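Local coordinates for protein alpha,alpha-trehalose-phosphate synthase (UDP-forming) (Burkholderia multivorans, PDB 5UOF) that belongs to glycosyltransferase family 20, whose members share the two-domain GT-B fold with a cleft between the domains, at residues Leu40-Gly45 / Gly68-Tyr72; Pro158-His164 / Tyr189-Gln195; Val271-Asp275 / Gln305-Thr310; Ala402-Thr406 / Arg444-Asn448. All coordinates share one frame; numbering follows the deposited sequence. Where two conformers were deposited one is given.

Contact 1. Residues Leu40-Gly45 / Gly68-Tyr72. With EDO (1,2-ethanediol), chain Q.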
loop_
_atom_site.group_PDB
_atom_site.type_symbol
_atom_site.label_atom_id
_atom_site.label_comp_id
_atom_site.label_asym_id
_atom_site.label_seq_id
_atom_site.Cartn_x
_atom_site.Cartn_y
_atom_site.Cartn_z
ATOM N N LEU A 40 -26.467 -21.966 13.400
ATOM C CA LEU A 40 -26.195 -22.701 14.637
ATOM C C LEU A 40 -27.453 -23.386 15.156
ATOM O O LEU A 40 -27.412 -24.552 15.572
ATOM C CB LEU A 40 -25.619 -21.771 15.702
ATOM C CG LEU A 40 -24.194 -21.262 15.449
ATOM C CD1 LEU A 40 -23.864 -20.146 16.420
ATOM C CD2 LEU A 40 -23.183 -22.402 15.573
ATOM N N GLN A 41 -28.586 -22.670 15.139
ATOM C CA GLN A 41 -29.839 -23.252 15.616
ATOM C C GLN A 41 -30.260 -24.432 14.752
ATOM O O GLN A 41 -30.700 -25.467 15.264
ATOM C CB GLN A 41 -30.942 -22.196 15.630
ATOM C CG GLN A 41 -30.831 -21.150 16.719
ATOM C CD GLN A 41 -31.818 -20.005 16.509
ATOM O OE1 GLN A 41 -32.027 -19.173 17.394
ATOM N NE2 GLN A 41 -32.428 -19.961 15.326
ATOM N N GLU A 42 -30.136 -24.287 13.433
ATOM C CA GLU A 42 -30.588 -25.321 12.510
ATOM C C GLU A 42 -29.775 -26.606 12.659
ATOM O O GLU A 42 -30.330 -27.710 12.568
ATOM C CB GLU A 42 -30.503 -24.782 11.085
ATOM C CG GLU A 42 -30.775 -25.771 9.983
ATOM C CD GLU A 42 -30.553 -25.149 8.616
ATOM O OE1 GLU A 42 -30.431 -23.907 8.545
ATOM O OE2 GLU A 42 -30.493 -25.893 7.614
ATOM N N THR A 43 -28.463 -26.482 12.891
ATOM C CA THR A 43 -27.562 -27.631 12.967
ATOM C C THR A 43 -27.297 -28.113 14.388
ATOM O O THR A 43 -26.540 -29.072 14.559
ATOM C CB THR A 43 -26.220 -27.304 12.298
ATOM O OG1 THR A 43 -25.530 -26.304 13.062
ATOM C CG2 THR A 43 -26.438 -26.798 10.877
ATOM N N GLY A 44 -27.876 -27.476 15.404
ATOM C CA GLY A 44 -27.558 -27.838 16.774
ATOM C C GLY A 44 -26.075 -27.696 17.059
ATOM O O GLY A 44 -25.446 -28.584 17.648
ATOM N N GLY A 45 -25.505 -26.573 16.628
ATOM C CA GLY A 45 -24.068 -26.395 16.612
ATOM C C GLY A 45 -23.501 -25.818 17.895
ATOM O O GLY A 45 -24.151 -25.756 18.939
ATOM N N GLY A 68 -31.416 -23.311 24.119
ATOM C CA GLY A 68 -32.192 -23.971 23.090
ATOM C C GLY A 68 -31.380 -25.089 22.470
ATOM O O GLY A 68 -30.946 -26.021 23.150
ATOM N N ASN A 69 -31.136 -24.980 21.169
ATOM C CA ASN A 69 -30.456 -26.012 20.402
ATOM C C ASN A 69 -28.976 -25.713 20.187
ATOM O O ASN A 69 -28.283 -26.493 19.527
ATOM C CB ASN A 69 -31.151 -26.180 19.049
ATOM C CG ASN A 69 -30.901 -27.537 18.427
ATOM O OD1 ASN A 69 -30.690 -28.528 19.126
ATOM N ND2 ASN A 69 -30.941 -27.589 17.097
ATOM N N VAL A 70 -28.475 -24.615 20.729
ATOM C CA VAL A 70 -27.120 -24.154 20.470
ATOM C C VAL A 70 -26.301 -24.304 21.739
ATOM O O VAL A 70 -26.780 -24.011 22.839
ATOM C CB VAL A 70 -27.116 -22.694 19.974
ATOM C CG1 VAL A 70 -25.701 -22.219 19.701
ATOM C CG2 VAL A 70 -27.965 -22.566 18.732
ATOM N N THR A 71 -25.063 -24.766 21.582
ATOM C CA THR A 71 -24.120 -24.867 22.684
ATOM C C THR A 71 -23.116 -23.728 22.589
ATOM O O THR A 71 -22.600 -23.431 21.505
ATOM C CB THR A 71 -23.403 -26.219 22.673
ATOM O OG1 THR A 71 -24.377 -27.267 22.749
ATOM C CG2 THR A 71 -22.456 -26.336 23.853
ATOM N N TYR A 72 -22.860 -23.075 23.717
ATOM C CA TYR A 72 -21.848 -22.033 23.806
ATOM C C TYR A 72 -20.692 -22.578 24.635
ATOM O O TYR A 72 -20.871 -22.905 25.815
ATOM C CB TYR A 72 -22.430 -20.759 24.416
ATOM C CG TYR A 72 -23.630 -20.236 23.646
ATOM C CD1 TYR A 72 -23.466 -19.341 22.595
ATOM C CD2 TYR A 72 -24.918 -20.657 23.953
ATOM C CE1 TYR A 72 -24.548 -18.864 21.882
ATOM C CE2 TYR A 72 -26.009 -20.187 23.240
ATOM C CZ TYR A 72 -25.816 -19.290 22.205
ATOM O OH TYR A 72 -26.893 -18.814 21.490
HETATM C C1 EDO Q . -28.057 -23.203 6.389
HETATM O O1 EDO Q . -28.019 -22.623 5.080
HETATM C C2 EDO Q . -27.884 -22.121 7.445
HETATM O O2 EDO Q . -29.147 -21.545 7.816
#
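Asn69 reaches across to Gln41 in the last turn of helix 32-43, which ends in a Schellman motif with Gly44 at positive phi (58°). A helix end leaves carbonyls without the usual partners four residues on, and two kinds of donor serve them here. Leu40 O accepts Gly45 N at 3.0 Å, the 6→1 bond of the motif. Gln41 O receives a weak bond from Gly44 N and a much shorter one from Asn69 ND2, 2.8 Å away in the carbonyl plane and close to the asparagine's own amide plane. Asparagine suits this turn because its short side chain, with CG swung opposite the backbone N (chi1 -157°), brings an N-H donor to the helix end. The amide also lies beside Gly44, whose bare CA is 3.4 Å from Asn69 ND2 and makes a CA-H...O contact of 3.1 Å with Asn69 O.

Next to these polar groups, Val70 covers the turn with its CG2 methyl, 3.6 Å from Gln41 N and 3.9 Å from Leu40 CB. Thr43 OG1 finds partners in Ala39 O and Leu12 N, while Glu42 OE1 accepts a bond from a 1,2-ethanediol that also reaches Asp455. The chain then enters the sheet beside strand 70-77: Thr71 N gives Gly45 O an almost straight bond, 3.0 Å long with 176° at the hydrogen.

Contact 2. Residues Pro158-His164 / Tyr189-Gln195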
loop_
_atom_site.group_PDB
_atom_site.type_symbol
_atom_site.label_atom_id
_atom_site.label_comp_id
_atom_site.label_asym_id
_atom_site.label_seq_id
_atom_site.Cartn_x
_atom_site.Cartn_y
_atom_site.Cartn_z
ATOM N N PRO A 158 -13.973 -30.455 7.648
ATOM C CA PRO A 158 -14.056 -29.255 6.807
ATOM C C PRO A 158 -13.898 -28.020 7.677
ATOM O O PRO A 158 -14.573 -27.875 8.697
ATOM C CB PRO A 158 -15.461 -29.340 6.197
ATOM C CG PRO A 158 -15.863 -30.794 6.348
ATOM C CD PRO A 158 -15.230 -31.224 7.628
ATOM N N ILE A 159 -12.987 -27.127 7.283
ATOM C CA ILE A 159 -12.782 -25.881 8.007
ATOM C C ILE A 159 -12.824 -24.745 7.005
ATOM O O ILE A 159 -12.142 -24.798 5.981
ATOM C CB ILE A 159 -11.444 -25.843 8.769
ATOM C CG1 ILE A 159 -11.207 -27.149 9.536
ATOM C CG2 ILE A 159 -11.440 -24.668 9.735
ATOM C CD1 ILE A 159 -9.843 -27.195 10.237
ATOM N N GLY A 160 -13.609 -23.720 7.307
ATOM C CA GLY A 160 -13.675 -22.534 6.476
ATOM C C GLY A 160 -13.208 -21.309 7.237
ATOM O O GLY A 160 -13.331 -21.230 8.460
ATOM N N PHE A 161 -12.680 -20.341 6.492
ATOM C CA PHE A 161 -12.238 -19.069 7.045
ATOM C C PHE A 161 -12.985 -17.968 6.320
ATOM O O PHE A 161 -13.174 -18.047 5.105
ATOM C CB PHE A 161 -10.711 -18.876 6.854
ATOM C CG PHE A 161 -10.164 -17.601 7.459
ATOM C CD1 PHE A 161 -10.121 -17.429 8.840
ATOM C CD2 PHE A 161 -9.651 -16.591 6.646
ATOM C CE1 PHE A 161 -9.606 -16.262 9.398
ATOM C CE2 PHE A 161 -9.133 -15.421 7.202
ATOM C CZ PHE A 161 -9.112 -15.256 8.572
ATOM N N PHE A 162 -13.430 -16.953 7.059
ATOM C CA PHE A 162 -13.935 -15.738 6.426
ATOM C C PHE A 162 -13.189 -14.537 6.981
ATOM O O PHE A 162 -13.189 -14.301 8.195
ATOM C CB PHE A 162 -15.445 -15.550 6.608
ATOM C CG PHE A 162 -15.969 -14.383 5.810
ATOM C CD1 PHE A 162 -16.178 -14.524 4.451
ATOM C CD2 PHE A 162 -16.155 -13.129 6.392
ATOM C CE1 PHE A 162 -16.601 -13.445 3.683
ATOM C CE2 PHE A 162 -16.602 -12.055 5.632
ATOM C CZ PHE A 162 -16.821 -12.212 4.275
ATOM N N LEU A 163 -12.558 -13.780 6.088
ATOM C CA LEU A 163 -11.853 -12.557 6.443
ATOM C C LEU A 163 -12.809 -11.374 6.320
ATOM O O LEU A 163 -13.327 -11.101 5.233
ATOM C CB LEU A 163 -10.647 -12.362 5.527
ATOM C CG LEU A 163 -9.714 -11.220 5.927
ATOM C CD1 LEU A 163 -8.990 -11.578 7.251
ATOM C CD2 LEU A 163 -8.714 -10.972 4.795
ATOM N N HIS A 164 -13.045 -10.674 7.430
ATOM C CA HIS A 164 -13.974 -9.551 7.410
ATOM C C HIS A 164 -13.330 -8.245 6.958
ATOM O O HIS A 164 -14.044 -7.325 6.545
ATOM C CB HIS A 164 -14.596 -9.356 8.792
ATOM C CG HIS A 164 -15.463 -10.495 9.224
ATOM N ND1 HIS A 164 -16.823 -10.358 9.411
ATOM C CD2 HIS A 164 -15.172 -11.789 9.487
ATOM C CE1 HIS A 164 -17.330 -11.523 9.777
ATOM N NE2 HIS A 164 -16.349 -12.405 9.842
ATOM N N TYR A 189 -7.232 -24.041 5.419
ATOM C CA TYR A 189 -8.684 -24.073 5.290
ATOM C C TYR A 189 -9.109 -24.766 4.001
ATOM O O TYR A 189 -8.446 -24.658 2.967
ATOM C CB TYR A 189 -9.254 -22.645 5.313
ATOM C CG TYR A 189 -9.008 -21.943 6.625
ATOM C CD1 TYR A 189 -9.860 -22.151 7.707
ATOM C CD2 TYR A 189 -7.912 -21.083 6.795
ATOM C CE1 TYR A 189 -9.644 -21.528 8.925
ATOM C CE2 TYR A 189 -7.678 -20.463 8.018
ATOM C CZ TYR A 189 -8.544 -20.700 9.082
ATOM O OH TYR A 189 -8.330 -20.105 10.308
ATOM N N ASP A 190 -10.237 -25.487 4.068
ATOM C CA ASP A 190 -10.843 -26.003 2.845
ATOM C C ASP A 190 -11.559 -24.911 2.071
ATOM O O ASP A 190 -11.671 -24.999 0.843
ATOM C CB ASP A 190 -11.824 -27.124 3.170
ATOM C CG ASP A 190 -11.169 -28.227 3.937
ATOM O OD1 ASP A 190 -10.326 -28.931 3.342
ATOM O OD2 ASP A 190 -11.458 -28.347 5.143
ATOM N N VAL A 191 -12.054 -23.891 2.769
ATOM C CA VAL A 191 -12.702 -22.740 2.156
ATOM C C VAL A 191 -12.110 -21.480 2.771
ATOM O O VAL A 191 -12.076 -21.337 4.000
ATOM C CB VAL A 191 -14.231 -22.761 2.355
ATOM C CG1 VAL A 191 -14.878 -21.561 1.645
ATOM C CG2 VAL A 191 -14.845 -24.089 1.867
ATOM N N THR A 192 -11.628 -20.577 1.922
ATOM C CA THR A 192 -11.109 -19.283 2.351
ATOM C C THR A 192 -11.959 -18.207 1.690
ATOM O O THR A 192 -11.886 -18.018 0.470
ATOM C CB THR A 192 -9.631 -19.149 1.987
ATOM O OG1 THR A 192 -8.904 -20.228 2.590
ATOM C CG2 THR A 192 -9.075 -17.847 2.498
ATOM N N GLY A 193 -12.768 -17.518 2.487
ATOM C CA GLY A 193 -13.727 -16.554 1.979
ATOM C C GLY A 193 -13.309 -15.133 2.281
ATOM O O GLY A 193 -12.704 -14.855 3.322
ATOM N N PHE A 194 -13.646 -14.238 1.354
ATOM C CA PHE A 194 -13.293 -12.831 1.411
ATOM C C PHE A 194 -14.529 -11.970 1.189
ATOM O O PHE A 194 -15.563 -12.437 0.705
ATOM C CB PHE A 194 -12.235 -12.487 0.354
ATOM C CG PHE A 194 -10.956 -13.255 0.518
ATOM C CD1 PHE A 194 -9.956 -12.772 1.336
ATOM C CD2 PHE A 194 -10.776 -14.467 -0.130
ATOM C CE1 PHE A 194 -8.778 -13.485 1.508
ATOM C CE2 PHE A 194 -9.606 -15.184 0.031
ATOM C CZ PHE A 194 -8.604 -14.682 0.848
ATOM N N GLN A 195 -14.398 -10.682 1.509
ATOM C CA GLN A 195 -15.524 -9.770 1.313
ATOM C C GLN A 195 -15.802 -9.531 -0.170
ATOM O O GLN A 195 -16.963 -9.557 -0.600
ATOM C CB GLN A 195 -15.272 -8.443 2.038
ATOM C CG GLN A 195 -15.310 -8.564 3.585
ATOM C CD GLN A 195 -16.722 -8.475 4.181
ATOM O OE1 GLN A 195 -17.727 -8.739 3.507
ATOM N NE2 GLN A 195 -16.797 -8.077 5.448
HETATM O O HOH W 1 -12.024 -10.062 2.913
#
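Tyr189 offers a ring face to Phe161, whose CB sits over it 3.3 Å from the ring centroid and almost on the ring normal, a CH-pi contact. The two rings themselves meet at an oblique 33°. Ile159 CG2 adds an apolar touch at 3.6 Å from Tyr189 CD1, and the phenol oxygen is engaged by Leu144 O.

Asp190 comes next and grips Ile159 twice. Its backbone N bonds to Ile159 O at 2.8 Å, and its OD2 accepts Ile159 N at 2.9 Å through the anti lone pair. An aspartate is apt here, being short enough to fold back on the neighbouring backbone while its oxygens also pair with Arg151 and Arg226.

Val191 N shares Ile159 O with Asp190 N, but its bond is the longer and weak. The regular parallel ladder starts where Val191 O takes Phe161 N at 2.8 Å. Thr192 faces the same side as Phe161. Gly193 N bonds to Phe161 O at 2.7 Å and its carbonyl receives Leu163 N; lacking a side chain, it gives the Phe162 ring room to lie close over the strand. Phe194 meets Leu163 CD2 with its ring edge.

Gln195, bent at chi2 (-85°), turns its amide back so that NE2 reaches His164 O at 3.1 Å, while its amide plane stands 76° from the Phe162 ring; OE1 accepts Ile235 N. Adjacent parallel strands whose connection runs through helices form a beta-alpha-beta crossover, the repeating unit of the Rossmann-like half of a GT-B fold.

Contact 3. Residues Val271-Asp275 / Gln305-Thr310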
loop_
_atom_site.group_PDB
_atom_site.type_symbol
_atom_site.label_atom_id
_atom_site.label_comp_id
_atom_site.label_asym_id
_atom_site.label_seq_id
_atom_site.Cartn_x
_atom_site.Cartn_y
_atom_site.Cartn_z
ATOM N N VAL A 271 -21.120 7.825 10.889
ATOM C CA VAL A 271 -20.994 6.984 12.079
ATOM C C VAL A 271 -19.773 6.097 11.877
ATOM O O VAL A 271 -19.745 5.291 10.941
ATOM C CB VAL A 271 -22.239 6.113 12.336
ATOM C CG1 VAL A 271 -22.056 5.299 13.591
ATOM C CG2 VAL A 271 -23.507 6.966 12.463
ATOM N N ASP A 272 -18.756 6.271 12.722
ATOM C CA ASP A 272 -17.495 5.546 12.565
ATOM C C ASP A 272 -16.857 5.296 13.917
ATOM O O ASP A 272 -16.795 6.200 14.748
ATOM C CB ASP A 272 -16.463 6.333 11.737
ATOM C CG ASP A 272 -16.953 6.714 10.360
ATOM O OD1 ASP A 272 -17.833 7.600 10.245
ATOM O OD2 ASP A 272 -16.409 6.165 9.377
ATOM N N ARG A 273 -16.335 4.087 14.118
ATOM C CA ARG A 273 -15.376 3.916 15.193
ATOM C C ARG A 273 -14.091 4.667 14.844
ATOM O O ARG A 273 -13.794 4.941 13.679
ATOM C CB ARG A 273 -15.096 2.434 15.439
ATOM C CG ARG A 273 -14.237 1.778 14.384
ATOM C CD ARG A 273 -14.057 0.291 14.658
ATOM N NE ARG A 273 -13.423 0.038 15.948
ATOM C CZ ARG A 273 -12.111 -0.089 16.124
ATOM N NH1 ARG A 273 -11.291 0.019 15.087
ATOM N NH2 ARG A 273 -11.616 -0.326 17.333
ATOM N N LEU A 274 -13.334 5.034 15.869
ATOM C CA LEU A 274 -12.118 5.814 15.653
ATOM C C LEU A 274 -10.969 4.857 15.360
ATOM O O LEU A 274 -10.441 4.215 16.270
ATOM C CB LEU A 274 -11.806 6.685 16.865
ATOM C CG LEU A 274 -12.865 7.716 17.267
ATOM C CD1 LEU A 274 -12.284 8.676 18.312
ATOM C CD2 LEU A 274 -13.394 8.495 16.057
ATOM N N ASP A 275 -10.576 4.754 14.093
ATOM C CA ASP A 275 -9.308 4.117 13.764
ATOM C C ASP A 275 -8.754 4.791 12.518
ATOM O O ASP A 275 -9.428 5.603 11.872
ATOM C CB ASP A 275 -9.432 2.584 13.604
ATOM C CG ASP A 275 -10.315 2.171 12.445
ATOM O OD1 ASP A 275 -10.055 2.586 11.302
ATOM O OD2 ASP A 275 -11.268 1.390 12.671
ATOM N N GLN A 305 -21.418 13.656 13.377
ATOM C CA GLN A 305 -20.457 12.554 13.398
ATOM C C GLN A 305 -20.584 11.841 14.735
ATOM O O GLN A 305 -20.302 12.428 15.785
ATOM C CB GLN A 305 -19.026 13.051 13.194
ATOM C CG GLN A 305 -17.976 11.941 13.356
ATOM C CD GLN A 305 -17.981 10.978 12.196
ATOM O OE1 GLN A 305 -17.789 11.386 11.053
ATOM N NE2 GLN A 305 -18.209 9.691 12.477
ATOM N N ILE A 306 -21.011 10.583 14.695
ATOM C CA ILE A 306 -21.095 9.745 15.877
ATOM C C ILE A 306 -19.910 8.797 15.840
ATOM O O ILE A 306 -19.603 8.219 14.793
ATOM C CB ILE A 306 -22.429 8.982 15.927
ATOM C CG1 ILE A 306 -23.576 9.982 16.119
ATOM C CG2 ILE A 306 -22.422 7.927 17.050
ATOM C CD1 ILE A 306 -24.945 9.402 15.825
ATOM N N ALA A 307 -19.225 8.672 16.971
ATOM C CA ALA A 307 -18.071 7.784 17.102
ATOM C C ALA A 307 -18.265 6.979 18.377
ATOM O O ALA A 307 -17.974 7.473 19.480
ATOM C CB ALA A 307 -16.758 8.559 17.126
ATOM N N PRO A 308 -18.797 5.767 18.274
ATOM C CA PRO A 308 -18.948 4.922 19.452
ATOM C C PRO A 308 -17.596 4.702 20.103
ATOM O O PRO A 308 -16.647 4.283 19.429
ATOM C CB PRO A 308 -19.515 3.612 18.880
ATOM C CG PRO A 308 -20.082 3.985 17.534
ATOM C CD PRO A 308 -19.236 5.106 17.033
ATOM N N PRO A 309 -17.455 5.019 21.387
ATOM C CA PRO A 309 -16.139 4.905 22.030
ATOM C C PRO A 309 -15.613 3.474 21.992
ATOM O O PRO A 309 -16.361 2.510 22.167
ATOM C CB PRO A 309 -16.407 5.366 23.466
ATOM C CG PRO A 309 -17.626 6.238 23.359
ATOM C CD PRO A 309 -18.464 5.596 22.293
ATOM N N THR A 310 -14.310 3.349 21.721
ATOM C CA THR A 310 -13.585 2.079 21.776
ATOM C C THR A 310 -12.269 2.342 22.509
ATOM O O THR A 310 -11.192 2.312 21.908
ATOM C CB THR A 310 -13.331 1.495 20.378
ATOM O OG1 THR A 310 -12.626 2.454 19.579
ATOM C CG2 THR A 310 -14.636 1.113 19.688
HETATM O O HOH W 2 -14.181 4.471 18.540
HETATM O O HOH W 3 -10.513 2.688 18.372
#
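Asp272 and Gln305 meet at the C-terminal ends of two neighbouring parallel strands, 266-271 and 301-306, their side chains crossing at about a right angle. Traced outward from CB, the aspartate shows how the two fit. CG stands anti to the carbonyl carbon (chi1 -57°), which brings OD1 in front of a Gln305 NE2 hydrogen, close to the plane of the amide. Asp272 CB lies 3.9 Å from Gln305 NE2, and CG is equally distant. At the tip the oxygens divide the work: OD1 accepts Gln305 NE2 at 3.1 Å, met on its anti side and 23° out of the carboxylate plane, while OD2 pairs with Arg283.

The backbone continues the pairing. Asp272 N bonds to Ile306 O at 3.0 Å, nearly in line with the carbonyl, and Asp272 O touches Ala307 CA in a CA-H...O contact of 3.1 Å. On one face Val271 and Ile306 lie side by side, pointing the same way, with Val271 CG2 4.2 Å from Ile306 CB. Leu274 CD2 packs against Ala307 CB at 3.5 Å, the small methyl leaving room for the leucine branch. Farther on, one water accepts from Leu274 N, donates to Pro308 O and joins Thr310 OG1. Arg273 runs across Thr310 and turns its NH1 to Asp275 OD2 in a salt bridge.

Gln305 suits its place because an amide can donate and accept at once. Besides Asp272 OD1, NE2 serves Ile306 O, 3.1 Å away, approaching from above the carbonyl plane, so this oxygen takes two donors. OE1 is held by Ser270 OG, and the flip of the buried amide is thus fixed by its partners.

Contact 4. Residues Ala402-Thr406 / Arg444-Asn448. With EDO (1,2-ethanediol), chain G.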
loop_
_atom_site.group_PDB
_atom_site.type_symbol
_atom_site.label_atom_id
_atom_site.label_comp_id
_atom_site.label_asym_id
_atom_site.label_seq_id
_atom_site.Cartn_x
_atom_site.Cartn_y
_atom_site.Cartn_z
ATOM N N ALA A 402 -18.694 -0.514 -1.998
ATOM C CA ALA A 402 -18.746 0.227 -3.257
ATOM C C ALA A 402 -18.910 -0.683 -4.468
ATOM O O ALA A 402 -19.417 -0.236 -5.502
ATOM C CB ALA A 402 -17.478 1.077 -3.424
ATOM N N ALA A 403 -18.506 -1.950 -4.367
ATOM C CA ALA A 403 -18.693 -2.870 -5.479
ATOM C C ALA A 403 -20.161 -3.196 -5.704
ATOM O O ALA A 403 -20.531 -3.631 -6.798
ATOM C CB ALA A 403 -17.908 -4.160 -5.216
ATOM N N GLU A 404 -20.999 -2.985 -4.700
ATOM C CA GLU A 404 -22.423 -3.300 -4.762
ATOM C C GLU A 404 -23.305 -2.071 -4.858
ATOM O O GLU A 404 -24.268 -2.061 -5.637
ATOM C CB GLU A 404 -22.840 -4.103 -3.521
ATOM C CG GLU A 404 -22.204 -5.477 -3.417
ATOM C CD GLU A 404 -22.516 -6.165 -2.096
ATOM O OE1 GLU A 404 -21.743 -5.992 -1.123
ATOM O OE2 GLU A 404 -23.550 -6.871 -2.037
ATOM N N LEU A 405 -23.004 -1.036 -4.077
ATOM C CA LEU A 405 -23.868 0.139 -3.972
ATOM C C LEU A 405 -23.552 1.117 -5.103
ATOM O O LEU A 405 -23.030 2.216 -4.908
ATOM C CB LEU A 405 -23.721 0.777 -2.597
ATOM C CG LEU A 405 -24.085 -0.175 -1.438
ATOM C CD1 LEU A 405 -23.911 0.511 -0.089
ATOM C CD2 LEU A 405 -25.510 -0.734 -1.582
ATOM N N THR A 406 -23.901 0.684 -6.315
ATOM C CA THR A 406 -23.577 1.455 -7.508
ATOM C C THR A 406 -24.386 2.739 -7.615
ATOM O O THR A 406 -24.035 3.602 -8.432
ATOM C CB THR A 406 -23.792 0.595 -8.754
ATOM O OG1 THR A 406 -25.131 0.086 -8.760
ATOM C CG2 THR A 406 -22.801 -0.579 -8.763
ATOM N N ARG A 444 -29.920 -4.113 -4.867
ATOM C CA ARG A 444 -28.706 -4.875 -4.582
ATOM C C ARG A 444 -28.705 -5.399 -3.149
ATOM O O ARG A 444 -28.311 -6.547 -2.897
ATOM C CB ARG A 444 -27.467 -4.009 -4.842
ATOM C CG ARG A 444 -27.265 -3.585 -6.306
ATOM C CD ARG A 444 -27.076 -4.781 -7.249
ATOM N NE ARG A 444 -25.924 -5.613 -6.898
ATOM C CZ ARG A 444 -24.695 -5.461 -7.390
ATOM N NH1 ARG A 444 -24.433 -4.491 -8.259
ATOM N NH2 ARG A 444 -23.723 -6.284 -7.003
ATOM N N LEU A 445 -29.138 -4.575 -2.189
ATOM C CA LEU A 445 -29.182 -5.049 -0.803
ATOM C C LEU A 445 -30.135 -6.221 -0.660
ATOM O O LEU A 445 -29.869 -7.161 0.097
ATOM C CB LEU A 445 -29.605 -3.930 0.146
ATOM C CG LEU A 445 -28.665 -2.728 0.244
ATOM C CD1 LEU A 445 -29.251 -1.676 1.168
ATOM C CD2 LEU A 445 -27.299 -3.185 0.760
ATOM N N ARG A 446 -31.266 -6.175 -1.371
ATOM C CA ARG A 446 -32.249 -7.242 -1.233
ATOM C C ARG A 446 -31.797 -8.528 -1.907
ATOM O O ARG A 446 -32.231 -9.615 -1.505
ATOM C CB ARG A 446 -33.587 -6.791 -1.803
ATOM C CG ARG A 446 -34.319 -5.796 -0.915
ATOM C CD ARG A 446 -35.618 -5.351 -1.577
ATOM N NE ARG A 446 -36.459 -4.599 -0.658
ATOM C CZ ARG A 446 -37.327 -3.661 -1.034
ATOM N NH1 ARG A 446 -37.461 -3.343 -2.318
ATOM N NH2 ARG A 446 -38.052 -3.032 -0.119
ATOM N N ALA A 447 -30.956 -8.429 -2.933
ATOM C CA ALA A 447 -30.478 -9.604 -3.649
ATOM C C ALA A 447 -29.258 -10.229 -2.997
ATOM O O ALA A 447 -28.882 -11.345 -3.363
ATOM C CB ALA A 447 -30.151 -9.257 -5.101
ATOM N N ASN A 448 -28.633 -9.534 -2.053
ATOM C CA ASN A 448 -27.517 -10.076 -1.285
ATOM C C ASN A 448 -27.737 -9.727 0.186
ATOM O O ASN A 448 -26.932 -9.044 0.820
ATOM C CB ASN A 448 -26.177 -9.533 -1.784
ATOM C CG ASN A 448 -25.019 -10.070 -0.989
ATOM O OD1 ASN A 448 -25.060 -11.217 -0.544
ATOM N ND2 ASN A 448 -23.998 -9.237 -0.756
HETATM C C1 EDO G . -31.944 -13.946 -0.435
HETATM O O1 EDO G . -32.791 -13.421 0.600
HETATM C C2 EDO G . -31.512 -12.825 -1.379
HETATM O O2 EDO G . -30.871 -11.767 -0.644
HETATM O O HOH W 4 -20.826 -6.591 -7.108
HETATM O O HOH W 5 -22.039 -4.202 -9.664
HETATM O O HOH W 6 -25.607 -6.647 0.641
HETATM O O HOH W 7 -23.929 -8.179 -4.363
HETATM O O HOH W 8 -25.992 -2.397 -9.453
#
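Arg444 lays its guanidinium over Glu404 O, which sits 3.5 Å above the plane and off toward the rim. Bends at chi2 and chi3 swing the flat group over this oxygen, while Arg444 CG, set beside the backbone N (chi1 -65°), makes its own contact with Glu404 O at 3.4 Å. NH1 and NH2 point in plane to three waters, which relay them to Ala403 O and Thr406 OG1; that hydroxyl also bonds Glu440.

Glu404 was modelled in two conformers. In the one described, its carboxylate is tilted 54° from the guanidinium, and OE2 stays 5.0 Å from Arg444 NH2, with a water between them. OE2 instead takes Asn448 ND2 at 2.7 Å from the syn side, 28° out of the carboxylate plane, while OE1 pairs with Lys379. Asn448, just past the helix, suits this spot because its amide can donate to both Glu404 and Pro234 O. Next to these polar groups, Leu405 and Leu445 touch through their CD2 methyls, 3.8 Å apart.

The loop joining parallel strands 392-396 and 409-411 thus packs on the end of helix 431-447, in the C-terminal Rossmann-like half of the GT-B fold, just before the chain enters the long helix 450-472.

Taken from the N terminus, the four contacts come in series: each closes before the next opens, so none nest or cross. Contact 1 closes a loop of short strands at one side of the N-terminal sheet, and contact 2 joins two central strands of that same sheet through a helical connection; their centres are 21 Å apart. Contact 3 does the corresponding job in the second sheet, its loop enclosing helix 280-293, while contact 4 ties the loop beyond strand 392-396 to the end of helix 431-447. Contacts 2 and 4 approach to about 6 Å between nearest atoms, without touching, where the two halves face each other. Helix 450-472, following contact 4, returns to pack against contact 2.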